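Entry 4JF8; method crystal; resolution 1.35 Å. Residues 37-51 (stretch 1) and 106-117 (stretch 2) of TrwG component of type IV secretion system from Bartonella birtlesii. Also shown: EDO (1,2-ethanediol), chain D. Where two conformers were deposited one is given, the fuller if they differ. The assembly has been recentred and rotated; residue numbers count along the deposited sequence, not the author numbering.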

# COMPACT_ATOMS: atom_id res chain seq x y z
N GLU A 37 -7.16 -21.59 0.74
CA GLU A 37 -7.30 -21.27 -0.67
C GLU A 37 -8.50 -20.36 -0.88
O GLU A 37 -8.40 -19.38 -1.60
CB GLU A 37 -7.43 -22.55 -1.51
N THR A 38 -9.64 -20.68 -0.26
CA THR A 38 -10.89 -20.00 -0.59
C THR A 38 -10.98 -18.62 0.08
O THR A 38 -11.41 -17.65 -0.54
CB THR A 38 -12.11 -20.85 -0.19
OG1 THR A 38 -12.07 -22.12 -0.88
CG2 THR A 38 -13.40 -20.15 -0.52
N SER A 39 -10.58 -18.54 1.34
CA SER A 39 -10.75 -17.35 2.15
C SER A 39 -9.79 -17.40 3.32
O SER A 39 -9.46 -18.47 3.83
CB SER A 39 -12.19 -17.29 2.68
OG SER A 39 -12.41 -16.20 3.56
N TYR A 40 -9.35 -16.22 3.76
CA TYR A 40 -8.60 -16.09 5.01
C TYR A 40 -9.45 -15.40 6.09
O TYR A 40 -8.93 -14.89 7.07
CB TYR A 40 -7.28 -15.35 4.77
CG TYR A 40 -6.15 -16.26 4.36
CD1 TYR A 40 -5.28 -16.77 5.30
CD2 TYR A 40 -5.95 -16.60 3.04
CE1 TYR A 40 -4.23 -17.59 4.92
CE2 TYR A 40 -4.91 -17.40 2.65
CZ TYR A 40 -4.05 -17.91 3.59
OH TYR A 40 -3.01 -18.73 3.20
N GLY A 41 -10.76 -15.46 5.89
CA GLY A 41 -11.68 -14.85 6.83
C GLY A 41 -12.07 -13.45 6.40
O GLY A 41 -11.46 -12.86 5.50
N GLU A 42 -13.06 -12.88 7.06
CA GLU A 42 -13.65 -11.65 6.60
C GLU A 42 -12.68 -10.48 6.65
O GLU A 42 -12.62 -9.68 5.72
CB GLU A 42 -14.93 -11.29 7.39
CG GLU A 42 -15.73 -10.18 6.71
CD GLU A 42 -17.11 -9.96 7.28
OE1 GLU A 42 -18.06 -9.87 6.47
OE2 GLU A 42 -17.23 -9.81 8.51
N VAL A 43 -11.94 -10.35 7.74
CA VAL A 43 -11.08 -9.17 7.93
C VAL A 43 -9.91 -9.17 6.93
O VAL A 43 -9.60 -8.14 6.32
CB VAL A 43 -10.62 -9.06 9.41
CG1 VAL A 43 -9.62 -7.94 9.59
CG2 VAL A 43 -11.81 -8.80 10.32
N VAL A 44 -9.27 -10.31 6.73
CA VAL A 44 -8.18 -10.39 5.77
C VAL A 44 -8.69 -10.28 4.34
O VAL A 44 -8.10 -9.55 3.53
CB VAL A 44 -7.30 -11.64 6.00
CG1 VAL A 44 -6.34 -11.83 4.85
CG2 VAL A 44 -6.57 -11.50 7.34
N ASP A 45 -9.79 -10.93 4.01
CA ASP A 45 -10.31 -10.83 2.65
C ASP A 45 -10.68 -9.36 2.37
O ASP A 45 -10.40 -8.83 1.30
CB ASP A 45 -11.55 -11.70 2.44
CG ASP A 45 -11.25 -13.18 2.39
OD1 ASP A 45 -10.11 -13.64 2.58
OD2 ASP A 45 -12.24 -13.95 2.19
N ARG A 46 -11.31 -8.68 3.33
CA ARG A 46 -11.67 -7.27 3.15
C ARG A 46 -10.43 -6.40 2.92
O ARG A 46 -10.46 -5.50 2.10
CB ARG A 46 -12.48 -6.72 4.32
CG ARG A 46 -13.93 -7.19 4.32
CD ARG A 46 -14.70 -6.58 5.47
NE ARG A 46 -16.13 -6.70 5.24
CZ ARG A 46 -17.07 -6.70 6.18
NH1 ARG A 46 -16.76 -6.59 7.47
NH2 ARG A 46 -18.34 -6.82 5.82
N TYR A 47 -9.33 -6.69 3.63
CA TYR A 47 -8.08 -5.95 3.42
C TYR A 47 -7.66 -6.04 1.96
O TYR A 47 -7.38 -5.00 1.32
CB TYR A 47 -6.98 -6.49 4.33
CG TYR A 47 -5.63 -5.88 4.05
CD1 TYR A 47 -5.29 -4.64 4.57
CD2 TYR A 47 -4.70 -6.52 3.22
CE1 TYR A 47 -4.06 -4.06 4.31
CE2 TYR A 47 -3.47 -5.95 2.95
CZ TYR A 47 -3.16 -4.71 3.48
OH TYR A 47 -1.95 -4.11 3.22
N TRP A 48 -7.59 -7.25 1.42
CA TRP A 48 -7.14 -7.44 0.04
C TRP A 48 -8.12 -6.89 -1.00
O TRP A 48 -7.70 -6.26 -1.98
CB TRP A 48 -6.77 -8.90 -0.24
CG TRP A 48 -5.52 -9.26 0.49
CD1 TRP A 48 -5.42 -10.05 1.60
CD2 TRP A 48 -4.21 -8.76 0.22
NE1 TRP A 48 -4.12 -10.07 2.03
CE2 TRP A 48 -3.35 -9.28 1.21
CE3 TRP A 48 -3.68 -7.90 -0.75
CZ2 TRP A 48 -1.98 -8.97 1.24
CZ3 TRP A 48 -2.33 -7.62 -0.72
CH2 TRP A 48 -1.51 -8.15 0.26
N LEU A 49 -9.41 -7.09 -0.77
CA LEU A 49 -10.43 -6.56 -1.67
C LEU A 49 -10.40 -5.04 -1.71
O LEU A 49 -10.54 -4.44 -2.77
CB LEU A 49 -11.81 -7.05 -1.26
CG LEU A 49 -12.01 -8.57 -1.49
CD1 LEU A 49 -13.17 -9.09 -0.64
CD2 LEU A 49 -12.19 -8.93 -2.96
N ASN A 50 -10.26 -4.43 -0.54
CA ASN A 50 -10.14 -2.99 -0.45
C ASN A 50 -8.91 -2.49 -1.20
O ASN A 50 -8.98 -1.52 -1.98
CB ASN A 50 -10.09 -2.58 1.03
CG ASN A 50 -10.09 -1.10 1.24
OD1 ASN A 50 -11.05 -0.42 0.85
ND2 ASN A 50 -9.06 -0.57 1.90
N GLN A 51 -7.77 -3.12 -0.95
CA GLN A 51 -6.55 -2.72 -1.63
C GLN A 51 -6.75 -2.83 -3.14
O GLN A 51 -6.33 -1.95 -3.91
CB GLN A 51 -5.40 -3.63 -1.22
CG GLN A 51 -4.09 -3.22 -1.86
CD GLN A 51 -2.87 -4.00 -1.36
OE1 GLN A 51 -2.17 -4.64 -2.14
NE2 GLN A 51 -2.64 -3.95 -0.07
N LYS A 106 -13.96 6.23 -3.03
CA LYS A 106 -14.37 6.00 -1.64
C LYS A 106 -15.11 4.68 -1.56
O LYS A 106 -16.19 4.51 -2.16
CB LYS A 106 -15.31 7.10 -1.15
N VAL A 107 -14.53 3.72 -0.87
CA VAL A 107 -15.17 2.42 -0.63
C VAL A 107 -16.15 2.57 0.52
O VAL A 107 -15.79 3.04 1.59
CB VAL A 107 -14.14 1.32 -0.35
CG1 VAL A 107 -14.84 0.03 0.07
CG2 VAL A 107 -13.26 1.06 -1.56
N ARG A 108 -17.40 2.17 0.29
CA ARG A 108 -18.47 2.30 1.29
C ARG A 108 -18.73 1.01 2.03
O ARG A 108 -19.06 1.04 3.21
CB ARG A 108 -19.76 2.82 0.66
CG ARG A 108 -19.64 4.14 -0.08
CD ARG A 108 -20.90 4.44 -0.91
NE ARG A 108 -20.86 3.85 -2.25
CZ ARG A 108 -21.92 3.60 -3.03
NH1 ARG A 108 -23.15 3.85 -2.59
NH2 ARG A 108 -21.76 3.04 -4.25
N SER A 109 -18.63 -0.13 1.36
CA SER A 109 -18.85 -1.44 2.00
C SER A 109 -18.24 -2.53 1.16
O SER A 109 -18.10 -2.39 -0.06
CB SER A 109 -20.34 -1.71 2.25
OG SER A 109 -21.05 -1.77 1.05
N ILE A 110 -17.89 -3.63 1.82
CA ILE A 110 -17.30 -4.80 1.18
C ILE A 110 -17.99 -6.01 1.77
O ILE A 110 -17.95 -6.21 3.00
CB ILE A 110 -15.78 -4.91 1.47
CG1 ILE A 110 -15.06 -3.67 0.96
CG2 ILE A 110 -15.21 -6.17 0.82
CD1 ILE A 110 -13.58 -3.61 1.33
N GLN A 111 -18.63 -6.80 0.92
CA GLN A 111 -19.38 -7.97 1.38
C GLN A 111 -18.88 -9.25 0.71
O GLN A 111 -19.34 -9.61 -0.38
CB GLN A 111 -20.88 -7.80 1.12
CG GLN A 111 -21.52 -6.63 1.86
CD GLN A 111 -21.25 -6.62 3.37
OE1 GLN A 111 -21.02 -7.67 3.99
NE2 GLN A 111 -21.28 -5.43 3.96
N PRO A 112 -17.95 -9.96 1.36
CA PRO A 112 -17.58 -11.27 0.85
C PRO A 112 -18.68 -12.26 1.19
O PRO A 112 -19.36 -12.10 2.22
CB PRO A 112 -16.30 -11.61 1.62
CG PRO A 112 -15.95 -10.41 2.44
CD PRO A 112 -17.20 -9.61 2.58
N ASN A 113 -18.87 -13.26 0.34
CA ASN A 113 -19.84 -14.32 0.63
C ASN A 113 -19.20 -15.52 1.33
O ASN A 113 -19.92 -16.47 1.68
CB ASN A 113 -20.63 -14.72 -0.61
CG ASN A 113 -19.81 -15.47 -1.63
OD1 ASN A 113 -18.60 -15.68 -1.48
ND2 ASN A 113 -20.49 -15.90 -2.67
N GLY A 114 -17.89 -15.48 1.55
CA GLY A 114 -17.15 -16.57 2.19
C GLY A 114 -16.80 -17.72 1.26
O GLY A 114 -16.17 -18.69 1.66
N ARG A 115 -17.20 -17.61 -0.01
CA ARG A 115 -17.03 -18.66 -0.99
C ARG A 115 -16.12 -18.27 -2.13
O ARG A 115 -15.96 -19.05 -3.07
CB ARG A 115 -18.41 -19.02 -1.55
CG ARG A 115 -19.35 -19.55 -0.47
CD ARG A 115 -20.81 -19.38 -0.82
NE ARG A 115 -21.10 -19.87 -2.14
CZ ARG A 115 -22.32 -20.01 -2.66
NH1 ARG A 115 -23.43 -19.78 -1.95
NH2 ARG A 115 -22.42 -20.44 -3.92
N GLY A 116 -15.53 -17.07 -2.06
CA GLY A 116 -14.64 -16.57 -3.11
C GLY A 116 -15.23 -15.49 -3.99
O GLY A 116 -14.63 -15.13 -5.00
N GLN A 117 -16.41 -14.98 -3.64
CA GLN A 117 -16.94 -13.80 -4.31
C GLN A 117 -17.19 -12.70 -3.32
O GLN A 117 -17.33 -12.93 -2.12
CB GLN A 117 -18.22 -14.10 -5.09
CG GLN A 117 -18.05 -15.15 -6.18
CD GLN A 117 -17.97 -16.53 -5.60
OE1 GLN A 117 -18.71 -16.87 -4.69
NE2 GLN A 117 -17.04 -17.34 -6.11
C1 EDO D . -1.22 -9.40 5.07
O1 EDO D . -0.85 -10.16 6.23
C2 EDO D . -2.73 -9.27 5.07
O2 EDO D . -3.25 -10.57 4.75

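Arg 46 makes every hydrogen bond between the two stretches. Its NE and its NH2 each donate to the backbone oxygen of Ile 110, Ile 110 O, both at 2.9 Å. The oxygen lies at the edge of the guanidinium, near its plane, so two N-H groups share one acceptor. The angles at the hydrogens, 141° and 139°, are nearly equal, as expected for a fork. A weak third bond runs from Arg 46 NH2 to Gln 111 OE1 at 3.4 Å.

The CA-to-CB bond of Arg 46 points sideways to the strand. An extended chain, with chi2 and chi3 both t, carries the guanidinium to it. Arginine suits this place because it has the length to reach and several N-H groups to offer. Gln 111 has its CA-to-CB bond pointing away, but m rotamers at chi1 and chi2 bring its end back.

Glu 42 lies one helical turn before Arg 46. Its OE1 is 3.1 Å from Arg 46 NH2 and forms a salt bridge. The oxygen is well out of the guanidinium plane and no N-H points at it, so the attraction is one of charge only. Glu 42 OE1 also comes within 4.0 Å of Pro 112 CD.

Beneath these polar groups is an apolar layer. Ile 110 is buried and has the largest area covered by the opposite stretch, 95 Å². Its CA-to-CB bond points toward the helix. Its CG2 lies 3.8 Å from Leu 49 CD1 and 3.9 Å from Arg 46 CG, while its CD1 is 3.7 Å from Asn 50 CB. The branched side chain thus touches three helix residues. The aliphatic part of Arg 46 packs on the same residue whose carbonyl its guanidinium binds. Leu 49 also points toward the strand, and its CD1 is 4.4 Å from Pro 112 CG. Farther along, Asn 50 OD1 meets Val 107 CG2 at 3.6 Å, a contact without a hydrogen bond.

At the other end, Thr 38 CG2 rests on backbone, 3.7 Å from Arg 115 C and 3.8 Å from Gly 114 O. Glycine fits both turn positions: Gly 114 has a positive phi, and at Gly 116 a CB would jam against the preceding carbonyl. Asn 113 OD1 braces the turn by accepting from Arg 115 N at 2.8 Å. In the first stretch, Asp 45 OD1 accepts from Tyr 40 N at 2.9 Å, tying the helix to the loop before it.

The contact buries 530 Å², both sides summed.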